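Dachshund homolog 1 (Homo sapiens, PDB 1L8R) acts as a DNA-binding transcription factor in organogenesis, apparently regulating SIX-family partners, and contains a DACHbox-N domain with a winged-helix-like DNA-binding motif. Local coordinates at residues A[18-29]-A[66-76]. Sequence-based numbering, arbitrary orientation.
Sequences ASFTVEGCELIC and QVRILRGLGAI
Gln66 lies along one face of the Phe20 ring, its extended chain running back over the ring toward the Phe20 backbone. At the near end, Gln66 CB sits 3.7 Å from CE2 of Phe20, near the outer end of the ring, away from where it joins Phe20 CB. The next methylene makes a CH-pi contact: Gln66 CG stands 3.7 Å from the centroid of the Phe20 ring, almost straight above its centre. Beyond it, Gln66 CD passes over the CG–CD2 side of the ring, and NE2 comes within 3.8 Å of Phe20 CG. The amide plane is tilted 34° from the ring; its NE2 packs over the root of the ring and near Val22 CG2 while also donating a hydrogen bond to the carbonyl of Asn4. Phe20 CG is anti to its own carbonyl carbon (chi1 -72°), which sends the ring toward helix 64-73. There Leu70 CG meets the ring edge in plane, 3.9 Å from Phe20 CE2, and Ile69 CG2 approaches CZ.

Leu70 also reaches the neighbouring strand positions. Its CD2 methyl presses on Ala18 CB at 3.4 Å, tighter than usual for two carbons. A Schellman motif follows at Gly74, whose phi is positive; beyond it Ala75 CB touches both Ala18 CB and Cys29 SG, and Ile76 CG2 lies 3.9 Å from that sulfur.

The axis of residues 66-73 runs roughly antiparallel to that of strand 18-22 (158°). Leu85 of strand 84-87 also touches Phe20, Met9 of strand 8-12 touches Ala18 and Leu73, and Gln32 and Pro31 of helix 30-37 touch Ala75 and Ile76. Helix 64-73 thus packs on a β-hairpin of the antiparallel sheet in the DACHbox-N domain, whose DNA-binding motif resembles the forkhead/winged helix.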
loop_
_atom_site.group_PDB
_atom_site.type_symbol
_atom_site.label_atom_id
_atom_site.label_comp_id
_atom_site.label_asym_id
_atom_site.label_seq_id
_atom_site.Cartn_x
_atom_site.Cartn_y
_atom_site.Cartn_z
ATOM N N ALA A 18 -1.357 3.285 7.107
ATOM C CA ALA A 18 -2.295 2.260 7.536
ATOM C C ALA A 18 -1.788 0.882 7.137
ATOM O O ALA A 18 -1.167 0.705 6.086
ATOM C CB ALA A 18 -3.661 2.523 6.932
ATOM N N SER A 19 -2.070 -0.096 7.981
ATOM C CA SER A 19 -1.607 -1.451 7.749
ATOM C C SER A 19 -2.618 -2.486 8.222
ATOM O O SER A 19 -3.437 -2.207 9.097
ATOM C CB SER A 19 -0.288 -1.669 8.503
ATOM O OG SER A 19 0.044 -3.043 8.605
ATOM N N PHE A 20 -2.544 -3.670 7.622
ATOM C CA PHE A 20 -3.366 -4.820 8.009
ATOM C C PHE A 20 -2.409 -5.997 7.950
ATOM O O PHE A 20 -1.536 -6.049 7.083
ATOM C CB PHE A 20 -4.514 -5.090 7.027
ATOM C CG PHE A 20 -5.621 -4.089 7.093
ATOM C CD1 PHE A 20 -6.519 -4.075 8.157
ATOM C CD2 PHE A 20 -5.741 -3.119 6.107
ATOM C CE1 PHE A 20 -7.519 -3.107 8.241
ATOM C CE2 PHE A 20 -6.733 -2.141 6.176
ATOM C CZ PHE A 20 -7.628 -2.127 7.242
ATOM N N THR A 21 -2.550 -6.938 8.877
ATOM C CA THR A 21 -1.693 -8.111 8.845
ATOM C C THR A 21 -2.500 -9.249 8.232
ATOM O O THR A 21 -3.477 -9.721 8.814
ATOM C CB THR A 21 -1.216 -8.469 10.243
ATOM O OG1 THR A 21 -0.378 -7.409 10.723
ATOM C CG2 THR A 21 -0.417 -9.767 10.219
ATOM N N VAL A 22 -2.073 -9.667 7.045
ATOM C CA VAL A 22 -2.734 -10.708 6.256
ATOM C C VAL A 22 -1.825 -11.914 6.030
ATOM O O VAL A 22 -0.675 -11.761 5.630
ATOM C CB VAL A 22 -3.140 -10.129 4.880
ATOM C CG1 VAL A 22 -3.898 -11.166 4.060
ATOM C CG2 VAL A 22 -3.962 -8.877 5.084
ATOM N N GLU A 23 -2.344 -13.114 6.278
ATOM C CA GLU A 23 -1.553 -14.327 6.099
ATOM C C GLU A 23 -0.216 -14.239 6.823
ATOM O O GLU A 23 0.815 -14.635 6.275
ATOM C CB GLU A 23 -1.273 -14.592 4.616
ATOM C CG GLU A 23 -2.397 -15.232 3.828
ATOM C CD GLU A 23 -1.874 -15.948 2.589
ATOM O OE1 GLU A 23 -1.346 -17.074 2.725
ATOM O OE2 GLU A 23 -1.972 -15.387 1.481
ATOM N N GLY A 24 -0.237 -13.708 8.041
ATOM C CA GLY A 24 0.976 -13.596 8.835
ATOM C C GLY A 24 1.995 -12.554 8.418
ATOM O O GLY A 24 3.122 -12.554 8.914
ATOM N N CYS A 25 1.618 -11.652 7.520
ATOM C CA CYS A 25 2.557 -10.630 7.079
ATOM C C CYS A 25 1.954 -9.241 7.229
ATOM O O CYS A 25 0.803 -9.014 6.873
ATOM C CB CYS A 25 2.943 -10.863 5.620
ATOM S SG CYS A 25 4.326 -9.847 5.070
ATOM N N GLU A 26 2.737 -8.313 7.766
ATOM C CA GLU A 26 2.274 -6.951 7.950
ATOM C C GLU A 26 2.323 -6.245 6.599
ATOM O O GLU A 26 3.386 -6.121 5.990
ATOM C CB GLU A 26 3.164 -6.222 8.956
ATOM C CG GLU A 26 2.648 -4.859 9.354
ATOM C CD GLU A 26 3.446 -4.253 10.488
ATOM O OE1 GLU A 26 3.375 -4.789 11.617
ATOM O OE2 GLU A 26 4.142 -3.248 10.248
ATOM N N LEU A 27 1.172 -5.779 6.140
ATOM C CA LEU A 27 1.103 -5.101 4.856
ATOM C C LEU A 27 0.634 -3.673 5.041
ATOM O O LEU A 27 -0.127 -3.378 5.960
ATOM C CB LEU A 27 0.128 -5.833 3.940
ATOM C CG LEU A 27 0.323 -7.339 3.806
ATOM C CD1 LEU A 27 -0.786 -7.895 2.919
ATOM C CD2 LEU A 27 1.694 -7.656 3.227
ATOM N N ILE A 28 1.099 -2.778 4.178
ATOM C CA ILE A 28 0.667 -1.400 4.280
ATOM C C ILE A 28 -0.111 -0.981 3.039
ATOM O O ILE A 28 -0.057 -1.636 1.983
ATOM C CB ILE A 28 1.860 -0.426 4.543
ATOM C CG1 ILE A 28 2.890 -0.501 3.417
ATOM C CG2 ILE A 28 2.529 -0.797 5.871
ATOM C CD1 ILE A 28 3.767 -1.714 3.478
ATOM N N CYS A 29 -0.856 0.104 3.189
ATOM C CA CYS A 29 -1.683 0.643 2.119
ATOM C C CYS A 29 -0.813 1.197 0.988
ATOM O O CYS A 29 -0.134 2.209 1.155
ATOM C CB CYS A 29 -2.580 1.727 2.694
ATOM S SG CYS A 29 -3.570 2.565 1.481
ATOM N N GLN A 66 -11.843 -3.582 4.675
ATOM C CA GLN A 66 -10.556 -2.881 4.708
ATOM C C GLN A 66 -10.620 -1.606 3.873
ATOM O O GLN A 66 -10.083 -0.567 4.264
ATOM C CB GLN A 66 -9.443 -3.795 4.194
ATOM C CG GLN A 66 -9.144 -4.976 5.139
ATOM C CD GLN A 66 -8.284 -6.035 4.496
ATOM O OE1 GLN A 66 -8.252 -6.171 3.265
ATOM N NE2 GLN A 66 -7.596 -6.821 5.320
ATOM N N VAL A 67 -11.267 -1.682 2.717
ATOM C CA VAL A 67 -11.384 -0.496 1.868
ATOM C C VAL A 67 -12.127 0.617 2.612
ATOM O O VAL A 67 -11.694 1.779 2.614
ATOM C CB VAL A 67 -12.129 -0.819 0.553
ATOM C CG1 VAL A 67 -12.493 0.486 -0.177
ATOM C CG2 VAL A 67 -11.254 -1.691 -0.335
ATOM N N ARG A 68 -13.229 0.267 3.267
ATOM C CA ARG A 68 -14.013 1.248 4.005
ATOM C C ARG A 68 -13.217 1.875 5.153
ATOM O O ARG A 68 -13.310 3.078 5.396
ATOM C CB ARG A 68 -15.296 0.605 4.535
ATOM C CG ARG A 68 -16.233 0.136 3.432
ATOM C CD ARG A 68 -17.509 -0.441 4.009
ATOM N NE ARG A 68 -18.229 0.553 4.795
ATOM C CZ ARG A 68 -19.348 0.309 5.469
ATOM N NH1 ARG A 68 -19.882 -0.908 5.453
ATOM N NH2 ARG A 68 -19.930 1.280 6.164
ATOM N N ILE A 69 -12.434 1.063 5.856
ATOM C CA ILE A 69 -11.628 1.592 6.956
ATOM C C ILE A 69 -10.575 2.560 6.410
ATOM O O ILE A 69 -10.379 3.649 6.953
ATOM C CB ILE A 69 -10.933 0.449 7.739
ATOM C CG1 ILE A 69 -11.975 -0.324 8.551
ATOM C CG2 ILE A 69 -9.853 1.022 8.669
ATOM C CD1 ILE A 69 -11.483 -1.653 9.065
ATOM N N LEU A 70 -9.913 2.179 5.324
ATOM C CA LEU A 70 -8.881 3.033 4.743
ATOM C C LEU A 70 -9.477 4.351 4.267
ATOM O O LEU A 70 -8.848 5.399 4.389
ATOM C CB LEU A 70 -8.182 2.307 3.595
ATOM C CG LEU A 70 -7.415 1.061 4.057
ATOM C CD1 LEU A 70 -6.966 0.237 2.878
ATOM C CD2 LEU A 70 -6.211 1.507 4.885
ATOM N N ARG A 71 -10.692 4.307 3.728
ATOM C CA ARG A 71 -11.329 5.550 3.292
ATOM C C ARG A 71 -11.644 6.425 4.510
ATOM O O ARG A 71 -11.462 7.648 4.480
ATOM C CB ARG A 71 -12.620 5.261 2.523
ATOM C CG ARG A 71 -12.395 4.680 1.146
ATOM C CD ARG A 71 -13.589 4.967 0.247
ATOM N NE ARG A 71 -14.844 4.493 0.820
ATOM C CZ ARG A 71 -15.555 3.485 0.327
ATOM N NH1 ARG A 71 -15.134 2.839 -0.751
ATOM N NH2 ARG A 71 -16.693 3.129 0.908
ATOM N N GLY A 72 -12.104 5.788 5.584
ATOM C CA GLY A 72 -12.444 6.509 6.799
ATOM C C GLY A 72 -11.242 7.147 7.468
ATOM O O GLY A 72 -11.363 8.201 8.091
ATOM N N LEU A 73 -10.084 6.504 7.331
ATOM C CA LEU A 73 -8.831 6.978 7.916
ATOM C C LEU A 73 -8.163 8.025 7.051
ATOM O O LEU A 73 -7.193 8.654 7.473
ATOM C CB LEU A 73 -7.848 5.813 8.084
ATOM C CG LEU A 73 -8.124 4.746 9.138
ATOM C CD1 LEU A 73 -7.185 3.576 8.929
ATOM C CD2 LEU A 73 -7.938 5.337 10.528
ATOM N N GLY A 74 -8.666 8.192 5.833
ATOM C CA GLY A 74 -8.080 9.149 4.916
ATOM C C GLY A 74 -6.891 8.564 4.174
ATOM O O GLY A 74 -6.196 9.285 3.455
ATOM N N ALA A 75 -6.648 7.263 4.351
ATOM C CA ALA A 75 -5.539 6.580 3.686
ATOM C C ALA A 75 -5.741 6.578 2.177
ATOM O O ALA A 75 -4.779 6.656 1.410
ATOM C CB ALA A 75 -5.406 5.155 4.207
ATOM N N ILE A 76 -6.997 6.447 1.761
ATOM C CA ILE A 76 -7.367 6.499 0.348
ATOM C C ILE A 76 -8.507 7.516 0.245
ATOM O O ILE A 76 -9.181 7.809 1.243
ATOM C CB ILE A 76 -7.839 5.120 -0.193
ATOM C CG1 ILE A 76 -8.936 4.544 0.712
ATOM C CG2 ILE A 76 -6.646 4.173 -0.309
ATOM C CD1 ILE A 76 -9.556 3.248 0.177
#